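Long-range contacts in Csc2 (Thermofilum pendens, PDB 4TXD), which probably binds RNA as the Cas7-family protein of a type I-D CRISPR system, and carries a bound zinc ion: residues Thr213-Thr218 and Leu229-His234; Leu66-Gly71 and Gly273-Val278; Gly73-Thr78 and Val89-Pro94. All blocks are in the same frame, centred on the assembly; numbering follows the deposited sequence.

Interaction 1: Thr213-Thr218 and Leu229-His234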
ATOM      1  N   THR A 213     -14.716   4.664  28.578  1.00 42.22           N
ATOM      2  CA  THR A 213     -14.118   4.143  29.767  1.00 45.07           C
ATOM      3  C   THR A 213     -14.410   2.654  29.940  1.00 52.04           C
ATOM      4  O   THR A 213     -13.826   1.985  30.786  1.00 44.36           O
ATOM      5  CB  THR A 213     -14.484   5.067  30.944  1.00 41.37           C
ATOM      6  OG1 THR A 213     -13.323   5.754  31.355  1.00 55.69           O
ATOM      7  CG2 THR A 213     -15.105   4.382  32.088  1.00 53.65           C
ATOM      8  N   HIS A 214     -15.284   2.169  29.084  1.00 45.05           N
ATOM      9  CA  HIS A 214     -15.794   0.816  29.149  1.00 52.89           C
ATOM     10  C   HIS A 214     -15.305  -0.202  28.131  1.00 43.01           C
ATOM     11  O   HIS A 214     -15.983  -1.174  27.901  1.00 39.41           O
ATOM     12  CB  HIS A 214     -17.308   0.836  29.128  1.00 52.25           C
ATOM     13  CG  HIS A 214     -17.898   1.664  30.207  1.00 64.10           C
ATOM     14  ND1 HIS A 214     -17.366   1.714  31.471  1.00 65.79           N
ATOM     15  CD2 HIS A 214     -18.953   2.500  30.207  1.00 71.72           C
ATOM     16  CE1 HIS A 214     -18.080   2.532  32.213  1.00 77.25           C
ATOM     17  NE2 HIS A 214     -19.047   3.024  31.466  1.00 91.05           N
ATOM     18  N   ASN A 215     -14.142   0.004  27.548  1.00 23.37           N
ATOM     19  CA  ASN A 215     -13.494  -1.068  26.859  1.00 23.60           C
ATOM     20  C   ASN A 215     -13.118  -2.109  27.914  1.00 24.26           C
ATOM     21  O   ASN A 215     -12.880  -1.777  29.030  1.00 24.65           O
ATOM     22  CB  ASN A 215     -12.226  -0.606  26.178  1.00 21.01           C
ATOM     23  CG  ASN A 215     -12.483   0.182  24.920  1.00 25.81           C
ATOM     24  OD1 ASN A 215     -13.461   0.013  24.260  1.00 24.03           O
ATOM     25  ND2 ASN A 215     -11.569   1.035  24.604  1.00 23.56           N
ATOM     26  N   LYS A 216     -13.023  -3.349  27.511  1.00 22.00           N
ATOM     27  CA  LYS A 216     -12.596  -4.393  28.400  1.00 26.14           C
ATOM     28  C   LYS A 216     -11.850  -5.455  27.633  1.00 27.31           C
ATOM     29  O   LYS A 216     -12.277  -5.842  26.603  1.00 27.11           O
ATOM     30  CB  LYS A 216     -13.802  -4.992  29.102  1.00 28.17           C
ATOM     31  CG  LYS A 216     -13.468  -5.957  30.204  1.00 35.07           C
ATOM     32  CD  LYS A 216     -14.715  -6.444  30.912  1.00 34.90           C
ATOM     33  CE  LYS A 216     -14.370  -7.458  31.962  1.00 52.10           C
ATOM     34  NZ  LYS A 216     -15.565  -8.121  32.527  1.00 70.48           N
ATOM     35  N   VAL A 217     -10.719  -5.885  28.148  1.00 21.66           N
ATOM     36  CA  VAL A 217     -10.010  -7.027  27.589  1.00 24.33           C
ATOM     37  C   VAL A 217      -9.670  -7.986  28.721  1.00 23.20           C
ATOM     38  O   VAL A 217      -9.367  -7.573  29.844  1.00 23.85           O
ATOM     39  CB  VAL A 217      -8.707  -6.645  26.829  1.00 26.77           C
ATOM     40  CG1 VAL A 217      -9.017  -5.803  25.584  1.00 27.80           C
ATOM     41  CG2 VAL A 217      -7.760  -5.905  27.721  1.00 27.80           C
ATOM     42  N   THR A 218      -9.726  -9.268  28.413  1.00 24.73           N
ATOM     43  CA  THR A 218      -9.452 -10.295  29.406  1.00 29.89           C
ATOM     44  C   THR A 218      -8.555 -11.361  28.811  1.00 30.90           C
ATOM     45  O   THR A 218      -8.551 -11.588  27.596  1.00 27.80           O
ATOM     46  CB  THR A 218     -10.730 -10.977  29.907  1.00 27.32           C
ATOM     47  OG1 THR A 218     -11.298 -11.729  28.828  1.00 34.56           O
ATOM     48  CG2 THR A 218     -11.741  -9.970  30.426  1.00 24.63           C
ATOM     49  N   LEU A 229      -7.518   2.448  28.417  1.00 20.91           N
ATOM     50  CA  LEU A 229      -7.518   1.257  27.600  1.00 22.35           C
ATOM     51  C   LEU A 229      -7.958   1.570  26.173  1.00 23.72           C
ATOM     52  O   LEU A 229      -9.061   1.981  25.951  1.00 18.41           O
ATOM     53  CB  LEU A 229      -8.398   0.174  28.191  1.00 22.32           C
ATOM     54  CG  LEU A 229      -8.600  -1.073  27.366  1.00 22.05           C
ATOM     55  CD1 LEU A 229      -7.291  -1.752  27.067  1.00 20.71           C
ATOM     56  CD2 LEU A 229      -9.597  -2.023  27.986  1.00 21.34           C
ATOM     57  N   PHE A 230      -7.053   1.377  25.233  1.00 20.39           N
ATOM     58  CA  PHE A 230      -7.322   1.777  23.851  1.00 22.81           C
ATOM     59  C   PHE A 230      -7.423   0.578  22.917  1.00 20.63           C
ATOM     60  O   PHE A 230      -7.100   0.669  21.737  1.00 22.01           O
ATOM     61  CB  PHE A 230      -6.238   2.760  23.371  1.00 17.88           C
ATOM     62  CG  PHE A 230      -6.195   4.034  24.170  1.00 20.22           C
ATOM     63  CD1 PHE A 230      -7.313   4.851  24.255  1.00 22.53           C
ATOM     64  CD2 PHE A 230      -5.039   4.415  24.842  1.00 24.98           C
ATOM     65  CE1 PHE A 230      -7.287   6.032  24.998  1.00 31.01           C
ATOM     66  CE2 PHE A 230      -5.007   5.589  25.579  1.00 25.08           C
ATOM     67  CZ  PHE A 230      -6.129   6.398  25.661  1.00 26.84           C
ATOM     68  N   SER A 231      -7.870  -0.556  23.450  1.00 20.10           N
ATOM     69  CA  SER A 231      -8.139  -1.728  22.622  1.00 20.36           C
ATOM     70  C   SER A 231      -9.115  -1.374  21.482  1.00 19.27           C
ATOM     71  O   SER A 231      -9.037  -1.912  20.380  1.00 20.29           O
ATOM     72  CB  SER A 231      -8.711  -2.855  23.477  1.00 20.85           C
ATOM     73  OG  SER A 231      -9.816  -2.368  24.222  1.00 21.92           O
ATOM     74  N   GLU A 232     -10.010  -0.445  21.750  1.00 17.97           N
ATOM     75  CA  GLU A 232     -10.913   0.081  20.749  1.00 21.42           C
ATOM     76  C   GLU A 232     -11.005   1.610  20.838  1.00 20.48           C
ATOM     77  O   GLU A 232     -11.113   2.142  21.873  1.00 23.01           O
ATOM     78  CB  GLU A 232     -12.298  -0.552  20.839  1.00 18.38           C
ATOM     79  CG  GLU A 232     -13.272   0.034  19.869  1.00 24.63           C
ATOM     80  CD  GLU A 232     -14.523  -0.801  19.646  1.00 47.26           C
ATOM     81  OE1 GLU A 232     -14.500  -2.004  19.795  1.00 37.04           O
ATOM     82  OE2 GLU A 232     -15.537  -0.220  19.306  1.00 41.92           O
ATOM     83  N   VAL A 233     -10.912   2.259  19.703  1.00 18.83           N
ATOM     84  CA  VAL A 233     -10.927   3.690  19.619  1.00 19.01           C
ATOM     85  C   VAL A 233     -11.876   4.160  18.540  1.00 16.21           C
ATOM     86  O   VAL A 233     -11.849   3.674  17.479  1.00 19.40           O
ATOM     87  CB  VAL A 233      -9.534   4.239  19.306  1.00 18.47           C
ATOM     88  CG1 VAL A 233      -9.569   5.727  19.159  1.00 20.20           C
ATOM     89  CG2 VAL A 233      -8.552   3.849  20.373  1.00 18.52           C
ATOM     90  N   HIS A 234     -12.686   5.143  18.862  1.00 17.55           N
ATOM     91  CA  HIS A 234     -13.582   5.719  17.894  1.00 20.40           C
ATOM     92  C   HIS A 234     -13.106   7.095  17.504  1.00 21.10           C
ATOM     93  O   HIS A 234     -13.200   7.995  18.268  1.00 20.09           O
ATOM     94  CB  HIS A 234     -15.000   5.782  18.431  1.00 20.39           C
ATOM     95  CG  HIS A 234     -15.571   4.448  18.758  1.00 27.79           C
ATOM     96  ND1 HIS A 234     -16.756   4.280  19.425  1.00 30.07           N
ATOM     97  CD2 HIS A 234     -15.107   3.214  18.509  1.00 27.04           C
ATOM     98  CE1 HIS A 234     -16.997   2.996  19.561  1.00 36.74           C
ATOM     99  NE2 HIS A 234     -16.013   2.329  19.013  1.00 27.91           N
TER
HETATM  100  O   HOH W   1     -11.927  -3.997  23.732  1.00 37.96           O

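Interaction 2: Leu66-Gly71 and Gly273-Val278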
ATOM      1  N   LEU A  66     -13.264   3.290  13.255  0.61 22.28           N
ATOM      2  CA  LEU A  66     -13.068   2.421  14.408  0.61 22.83           C
ATOM      3  C   LEU A  66     -11.710   1.730  14.310  0.61 24.15           C
ATOM      4  O   LEU A  66     -11.423   1.054  13.324  0.61 24.67           O
ATOM      5  CB  LEU A  66     -14.192   1.389  14.507  0.61 24.06           C
ATOM      6  CG  LEU A  66     -15.625   1.886  14.304  0.61 34.87           C
ATOM      7  CD1 LEU A  66     -16.621   0.743  14.461  0.61 34.32           C
ATOM      8  CD2 LEU A  66     -15.956   3.027  15.255  0.61 26.11           C
ATOM      9  N   LEU A  67     -10.926   1.889  15.169  1.00 19.96           N
ATOM     10  CA  LEU A  67      -9.635   1.257  15.384  1.00 21.64           C
ATOM     11  C   LEU A  67      -9.694   0.165  16.456  1.00 19.76           C
ATOM     12  O   LEU A  67     -10.163   0.387  17.505  1.00 20.86           O
ATOM     13  CB  LEU A  67      -8.545   2.253  15.751  1.00 17.77           C
ATOM     14  CG  LEU A  67      -8.271   3.400  14.789  1.00 25.41           C
ATOM     15  CD1 LEU A  67      -7.246   4.389  15.300  1.00 20.32           C
ATOM     16  CD2 LEU A  67      -7.882   2.879  13.434  1.00 26.41           C
ATOM     17  N   ARG A  68      -9.186  -0.999  16.124  1.00 22.04           N
ATOM     18  CA  ARG A  68      -9.116  -2.108  17.053  1.00 25.10           C
ATOM     19  C   ARG A  68      -7.736  -2.708  17.068  1.00 20.33           C
ATOM     20  O   ARG A  68      -7.147  -2.869  16.064  1.00 21.94           O
ATOM     21  CB  ARG A  68     -10.077  -3.200  16.663  1.00 20.42           C
ATOM     22  CG  ARG A  68     -11.493  -2.780  16.624  1.00 36.06           C
ATOM     23  CD  ARG A  68     -12.355  -3.953  16.245  1.00 44.07           C
ATOM     24  NE  ARG A  68     -13.258  -4.294  17.295  1.00 68.92           N
ATOM     25  CZ  ARG A  68     -14.541  -3.983  17.289  1.00 78.52           C
ATOM     26  NH1 ARG A  68     -15.302  -4.328  18.297  1.00 67.73           N
ATOM     27  NH2 ARG A  68     -15.053  -3.328  16.273  1.00 72.24           N
ATOM     28  N   THR A  69      -7.235  -3.004  18.249  1.00 22.69           N
ATOM     29  CA  THR A  69      -5.947  -3.689  18.352  1.00 27.04           C
ATOM     30  C   THR A  69      -6.060  -5.100  17.783  1.00 31.80           C
ATOM     31  O   THR A  69      -7.149  -5.653  17.736  1.00 24.77           O
ATOM     32  CB  THR A  69      -5.467  -3.765  19.811  1.00 27.66           C
ATOM     33  OG1 THR A  69      -6.540  -4.253  20.624  1.00 24.96           O
ATOM     34  CG2 THR A  69      -5.057  -2.382  20.298  1.00 20.50           C
ATOM     35  N   GLU A  70      -4.943  -5.674  17.341  1.00 34.80           N
ATOM     36  CA  GLU A  70      -4.929  -7.069  16.902  1.00 45.27           C
ATOM     37  C   GLU A  70      -3.727  -7.822  17.460  1.00 44.44           C
ATOM     38  O   GLU A  70      -2.756  -8.072  16.743  1.00 61.71           O
ATOM     39  CB  GLU A  70      -4.918  -7.171  15.378  1.00 59.58           C
ATOM     40  CG  GLU A  70      -6.042  -8.017  14.801  1.00 85.11           C
ATOM     41  CD  GLU A  70      -7.307  -7.214  14.548  1.00 80.97           C
ATOM     42  OE1 GLU A  70      -8.167  -7.139  15.453  1.00 68.89           O
ATOM     43  OE2 GLU A  70      -7.438  -6.657  13.437  1.00 64.56           O
ATOM     44  N   GLY A  71      -3.790  -8.186  18.735  1.00 47.68           N
ATOM     45  CA  GLY A  71      -2.722  -8.965  19.338  1.00 49.01           C
ATOM     46  C   GLY A  71      -1.759  -8.125  20.152  1.00 49.41           C
ATOM     47  O   GLY A  71      -1.662  -6.908  19.957  1.00 33.67           O
ATOM     48  N   GLY A 273      -8.221  -4.242  11.475  1.00 30.26           N
ATOM     49  CA  GLY A 273      -8.256  -3.425  12.657  1.00 34.63           C
ATOM     50  C   GLY A 273      -8.545  -1.942  12.448  1.00 28.53           C
ATOM     51  O   GLY A 273      -8.335  -1.134  13.301  1.00 23.49           O
ATOM     52  N   ILE A 274      -9.042  -1.625  11.278  1.00 24.15           N
ATOM     53  CA  ILE A 274      -9.537  -0.320  11.005  1.00 21.18           C
ATOM     54  C   ILE A 274     -10.807  -0.441  10.180  1.00 25.99           C
ATOM     55  O   ILE A 274     -10.847  -1.048   9.189  1.00 26.53           O
ATOM     56  CB  ILE A 274      -8.495   0.566  10.320  1.00 22.81           C
ATOM     57  CG1 ILE A 274      -9.075   1.935  10.039  1.00 23.00           C
ATOM     58  CG2 ILE A 274      -7.985  -0.053   9.045  1.00 28.86           C
ATOM     59  CD1 ILE A 274      -8.063   2.907   9.546  1.00 24.98           C
ATOM     60  N   TYR A 275     -11.845   0.155  10.657  1.00 21.88           N
ATOM     61  CA  TYR A 275     -13.193   0.120   9.993  0.59 24.74           C
ATOM     62  C   TYR A 275     -14.088   1.428   9.875  1.00 28.67           C
ATOM     63  O   TYR A 275     -13.949   2.244  10.718  1.00 25.74           O
ATOM     64  CB  TYR A 275     -14.047  -0.836  10.837  0.59 28.85           C
ATOM     65  CG  TYR A 275     -13.306  -2.119  11.142  0.59 29.77           C
ATOM     66  CD1 TYR A 275     -13.285  -3.163  10.221  0.59 29.10           C
ATOM     67  CD2 TYR A 275     -12.581  -2.267  12.322  0.59 27.86           C
ATOM     68  CE1 TYR A 275     -12.585  -4.324  10.477  0.59 36.29           C
ATOM     69  CE2 TYR A 275     -11.881  -3.426  12.586  0.59 27.62           C
ATOM     70  CZ  TYR A 275     -11.884  -4.450  11.660  0.59 35.90           C
ATOM     71  OH  TYR A 275     -11.187  -5.607  11.913  0.59 39.55           O
ATOM     72  N   GLY A 276     -14.369   1.741   8.625  1.00 25.42           N
ATOM     73  CA  GLY A 276     -15.092   2.976   8.363  1.00 23.23           C
ATOM     74  C   GLY A 276     -14.779   3.523   6.988  1.00 27.24           C
ATOM     75  O   GLY A 276     -14.123   2.857   6.185  1.00 24.54           O
ATOM     76  N   THR A 277     -15.237   4.742   6.721  1.00 21.45           N
ATOM     77  CA  THR A 277     -15.024   5.366   5.421  1.00 21.96           C
ATOM     78  C   THR A 277     -13.985   6.474   5.480  1.00 22.31           C
ATOM     79  O   THR A 277     -14.044   7.352   6.340  1.00 23.74           O
ATOM     80  CB  THR A 277     -16.352   5.945   4.874  1.00 28.63           C
ATOM     81  OG1 THR A 277     -17.358   4.926   4.912  1.00 33.15           O
ATOM     82  CG2 THR A 277     -16.178   6.454   3.455  1.00 27.63           C
ATOM     83  N   VAL A 278     -13.027   6.442   4.559  1.00 20.73           N
ATOM     84  CA  VAL A 278     -12.032   7.491   4.497  1.00 19.91           C
ATOM     85  C   VAL A 278     -11.997   8.119   3.118  1.00 31.42           C
ATOM     86  O   VAL A 278     -12.575   7.595   2.168  1.00 26.39           O
ATOM     87  CB  VAL A 278     -10.604   6.980   4.828  1.00 21.41           C
ATOM     88  CG1 VAL A 278     -10.563   6.385   6.239  1.00 25.19           C
ATOM     89  CG2 VAL A 278     -10.131   5.967   3.771  1.00 19.63           C
TER

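Interaction 3: Gly73-Thr78 and Val89-Pro94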
ATOM      1  N   GLY A  73       1.081  -6.031  21.741  1.00 30.73           N
ATOM      2  CA  GLY A  73       2.004  -5.080  21.161  1.00 30.63           C
ATOM      3  C   GLY A  73       1.427  -4.167  20.089  1.00 29.98           C
ATOM      4  O   GLY A  73       2.093  -3.214  19.698  1.00 37.49           O
ATOM      5  N   THR A  74       0.214  -4.433  19.605  1.00 24.74           N
ATOM      6  CA  THR A  74      -0.383  -3.526  18.601  1.00 25.17           C
ATOM      7  C   THR A  74      -1.018  -2.304  19.267  1.00 25.51           C
ATOM      8  O   THR A  74      -1.516  -2.375  20.392  1.00 23.42           O
ATOM      9  CB  THR A  74      -1.451  -4.219  17.722  1.00 27.73           C
ATOM     10  OG1 THR A  74      -2.502  -4.735  18.541  1.00 36.44           O
ATOM     11  CG2 THR A  74      -0.830  -5.351  16.896  1.00 40.28           C
ATOM     12  N   ILE A  75      -1.003  -1.172  18.576  1.00 20.93           N
ATOM     13  CA  ILE A  75      -1.432   0.063  19.212  1.00 22.01           C
ATOM     14  C   ILE A  75      -2.389   0.857  18.339  1.00 20.20           C
ATOM     15  O   ILE A  75      -2.369   0.738  17.115  1.00 20.33           O
ATOM     16  CB  ILE A  75      -0.236   0.974  19.565  1.00 21.92           C
ATOM     17  CG1 ILE A  75       0.477   1.437  18.300  1.00 22.82           C
ATOM     18  CG2 ILE A  75       0.742   0.256  20.556  1.00 25.21           C
ATOM     19  CD1 ILE A  75       1.492   2.534  18.550  1.00 25.77           C
ATOM     20  N   ASN A  76      -3.231   1.648  18.998  1.00 18.68           N
ATOM     21  CA  ASN A  76      -4.155   2.573  18.335  1.00 17.99           C
ATOM     22  C   ASN A  76      -3.886   4.034  18.678  1.00 17.87           C
ATOM     23  O   ASN A  76      -4.442   4.940  18.054  1.00 17.06           O
ATOM     24  CB  ASN A  76      -5.599   2.251  18.725  1.00 17.45           C
ATOM     25  CG  ASN A  76      -6.078   0.914  18.174  1.00 25.11           C
ATOM     26  OD1 ASN A  76      -5.715   0.510  17.062  1.00 20.81           O
ATOM     27  ND2 ASN A  76      -6.900   0.220  18.958  1.00 22.15           N
ATOM     28  N   MET A  77      -3.083   4.257  19.713  1.00 18.48           N
ATOM     29  CA  MET A  77      -2.801   5.609  20.186  1.00 17.58           C
ATOM     30  C   MET A  77      -1.304   5.740  20.393  1.00 20.78           C
ATOM     31  O   MET A  77      -0.646   4.797  20.845  1.00 20.39           O
ATOM     32  CB  MET A  77      -3.528   5.926  21.505  1.00 20.45           C
ATOM     33  CG  MET A  77      -5.032   5.874  21.442  1.00 16.72           C
ATOM     34  SD  MET A  77      -5.743   7.218  20.452  1.00 18.97           S
ATOM     35  CE  MET A  77      -5.634   8.605  21.566  1.00 21.77           C
ATOM     36  N   THR A  78      -0.779   6.918  20.094  1.00 18.93           N
ATOM     37  CA  THR A  78       0.648   7.141  20.229  1.00 19.64           C
ATOM     38  C   THR A  78       0.905   8.611  20.538  1.00 23.73           C
ATOM     39  O   THR A  78       0.051   9.456  20.313  1.00 20.51           O
ATOM     40  CB  THR A  78       1.408   6.724  18.948  1.00 20.73           C
ATOM     41  OG1 THR A  78       2.808   6.658  19.227  1.00 24.68           O
ATOM     42  CG2 THR A  78       1.153   7.727  17.795  1.00 19.75           C
ATOM     43  N   VAL A  89      -2.372  10.718  20.251  1.00 18.71           N
ATOM     44  CA  VAL A  89      -3.277  10.820  19.114  1.00 17.53           C
ATOM     45  C   VAL A  89      -3.525   9.431  18.547  1.00 15.21           C
ATOM     46  O   VAL A  89      -2.701   8.532  18.712  1.00 17.02           O
ATOM     47  CB  VAL A  89      -2.698  11.723  17.990  1.00 17.29           C
ATOM     48  CG1 VAL A  89      -2.525  13.172  18.477  1.00 20.41           C
ATOM     49  CG2 VAL A  89      -1.370  11.154  17.469  1.00 19.81           C
ATOM     50  N   PRO A  90      -4.641   9.263  17.839  1.00 16.26           N
ATOM     51  CA  PRO A  90      -4.853   8.013  17.102  1.00 16.19           C
ATOM     52  C   PRO A  90      -3.786   7.802  16.041  1.00 18.90           C
ATOM     53  O   PRO A  90      -3.266   8.756  15.456  1.00 16.66           O
ATOM     54  CB  PRO A  90      -6.229   8.202  16.437  1.00 16.43           C
ATOM     55  CG  PRO A  90      -6.850   9.347  17.110  1.00 22.34           C
ATOM     56  CD  PRO A  90      -5.785  10.183  17.753  1.00 15.18           C
ATOM     57  N   VAL A  91      -3.480   6.540  15.786  1.00 14.95           N
ATOM     58  CA  VAL A  91      -2.483   6.195  14.784  1.00 17.22           C
ATOM     59  C   VAL A  91      -2.947   4.968  14.008  1.00 18.58           C
ATOM     60  O   VAL A  91      -3.590   4.064  14.567  1.00 18.66           O
ATOM     61  CB  VAL A  91      -1.100   5.941  15.439  1.00 18.27           C
ATOM     62  CG1 VAL A  91      -1.196   4.820  16.453  1.00 16.53           C
ATOM     63  CG2 VAL A  91      -0.041   5.623  14.390  1.00 16.19           C
ATOM     64  N   ILE A  92      -2.669   4.963  12.713  1.00 18.26           N
ATOM     65  CA  ILE A  92      -2.925   3.800  11.883  1.00 16.07           C
ATOM     66  C   ILE A  92      -1.587   3.121  11.649  1.00 16.88           C
ATOM     67  O   ILE A  92      -0.740   3.640  10.928  1.00 18.23           O
ATOM     68  CB  ILE A  92      -3.582   4.181  10.535  1.00 16.66           C
ATOM     69  CG1 ILE A  92      -4.822   5.045  10.769  1.00 17.87           C
ATOM     70  CG2 ILE A  92      -3.937   2.922   9.739  1.00 16.58           C
ATOM     71  CD1 ILE A  92      -5.415   5.628   9.484  1.00 21.39           C
ATOM     72  N   GLN A  93      -1.380   1.963  12.266  1.00 15.95           N
ATOM     73  CA  GLN A  93      -0.095   1.271  12.194  0.61 18.39           C
ATOM     74  C   GLN A  93       0.196   0.774  10.766  1.00 19.44           C
ATOM     75  O   GLN A  93      -0.733   0.512   9.985  1.00 18.67           O
ATOM     76  CB  GLN A  93      -0.062   0.098  13.192  0.61 19.80           C
ATOM     77  CG  GLN A  93       0.088   0.519  14.673  0.61 21.37           C
ATOM     78  CD  GLN A  93       0.834  -0.530  15.520  0.61 29.72           C
ATOM     79  OE1 GLN A  93       0.317  -1.613  15.808  0.61 26.99           O
ATOM     80  NE2 GLN A  93       2.056  -0.198  15.919  0.61 21.80           N
ATOM     81  N   PRO A  94       1.482   0.653  10.417  1.00 20.06           N
ATOM     82  CA  PRO A  94       1.907   0.214   9.079  1.00 19.55           C
ATOM     83  C   PRO A  94       1.213  -1.060   8.580  1.00 23.56           C
ATOM     84  O   PRO A  94       0.816  -1.101   7.417  1.00 21.70           O
ATOM     85  CB  PRO A  94       3.413  -0.020   9.253  1.00 19.74           C
ATOM     86  CG  PRO A  94       3.808   0.956  10.304  1.00 20.93           C
ATOM     87  CD  PRO A  94       2.644   0.982  11.273  1.00 22.22           C
TER
HETATM   88  O   HOH W   2       3.837  -1.994  17.636  1.00 54.41           O
HETATM   89  O   HOH W   3      -3.475   1.334  14.637  1.00 21.98           O

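Interaction 1: Thr213-Thr218 and Leu229-His234
With CG anti to its own carbonyl carbon (chi1 -76°), Asn215 aims its carboxamide into the bend of Leu229-His234, and Leu229, whose CG is anti to its backbone N (chi1 174°), lays CD2 against CB of that asparagine at 3.5 Å. The amide nitrogen donates to two backbone carbonyls: Asn215 ND2 is 3.0 Å from Leu229 O and equally 3.0 Å from Glu232 O. The second bond uses a lone pair in the carbonyl plane, whereas the first meets its oxygen from above that plane. Asparagine suits the place because one short, flat NH2 group can bridge carbonyls three residues apart and so pin the turn between them. Alongside, Val217 CG1 touches Ser231 CB at 3.6 Å, a small branched chain fitting a small partner. Ser231 OG bonds a water at 2.7 Å, which makes a weak link to Lys216 O. Beyond the turn, Glu232 OE2 takes the ring N-H of His234 (NE2) at 2.6 Å with its anti lone pair, its other oxygen going to Arg68. Strand 217-219 pairs with strand 222-224, whose Met224 meets Val217 and Leu229, while strand 232-235 runs beside strand 65-68 at the margin of a three-stranded sheet.

Interaction 2: Leu66-Gly71 and Gly273-Val278
Tyr275, in one of its two conformers, overlaps the aliphatic part of Arg68: ring atom CE2 comes within 3.7 Å of Arg68 CD, and the two side chains cross at about a right angle. The methylenes make this contact. The guanidinium, its plane turned 72° from that of the ring, goes on to a salt bridge with Glu232, so arginine serves here both as a greasy stem and as a charged end. Leu67 and Ile274 project from the other face of the pairing, side by side and pointing the same way, with Leu67 CD2 3.7 Å from Ile274 CG1. These branched aliphatic chains suit the buried face, where Leu67 also meets Pro90 and Ile274 meets Ile92.

The backbones form an antiparallel ladder, strand 274-275 flanking strand 65-68 in a three-stranded sheet that is completed by strand 232-235. Leu66 and Tyr275 are a hydrogen-bonded pair, with Leu66 N to Tyr275 O and Tyr275 N to Leu66 O both 2.8 Å. Next comes the non-hydrogen-bonded pair Leu67 and Ile274, and then Arg68 N reaches Gly273 O at 3.0 Å. Lys96 NZ also donates to Gly273 O. Gly273 has positive phi (79°), and any CB on it would run into Arg68 O, so the close approach of the two chains depends on the missing side chain. At Gly276 the chain turns a corner and enters strand 277-288, which lies next to strand 52-61 in the seven-stranded sheet.

Interaction 3: Gly73-Thr78 and Val89-Pro94
Backbone hydrogen bonds tie Thr78 and Val89 into an antiparallel hydrogen-bonded pair, with Thr78 N to Val89 O at 2.9 Å and Val89 N to Thr78 O at 2.7 Å. Further along, Val91 N donates to Asn76 O at 2.9 Å. Among side chains, the amide of Gln93 (one of two conformers) takes over where the ladder stops: Ile75 N is 3.1 Å from Gln93 OE1, well above the carbonyl plane, while Gln93 NE2 donates a hydrogen bond to a water that in turn donates to Gly73 O. A glutamine is long enough to span this widening gap and can both accept and donate.

Apolar contacts complete the join. Bends at chi2 (-69°) and chi3 fold Met77 back so that SD lies 4.0 Å from Pro90 CD, beside the proline ring. With an alanine at Met77 the sulfur beside Pro90 is gone, which would probably leave a gap between the proline ring and Phe230. On the other face, Thr78 CG2 meets Val91 CB at 3.7 Å, both beta-branched residues at home in strands. The whole is a beta hairpin of strands 77-82 and 85-92 at the border of the seven-stranded antiparallel sheet, with Gln93 at the N-cap of helix 94-115.

Interactions 1 and 2 share the small sheet in which strand 65-68 runs between 232-235 and 274-275: Val233 N lies 3.0 Å from Leu67 O, and Glu232 OE1 to Arg68 NH1, at 2.9 Å, joins the two contacts through their side chains. Interaction 3 packs against both. Asn76 ND2 probably bonds Phe230 O at 2.8 Å, and Thr69 CB comes within 3.4 Å of Thr74 OG1. The centre of interaction 3 is about 10 Å from that of interaction 2 and about 13 Å from that of interaction 1. Along the chain, both 1 and 3 fall inside the long loop closed by interaction 2. All three lie away from the zinc site.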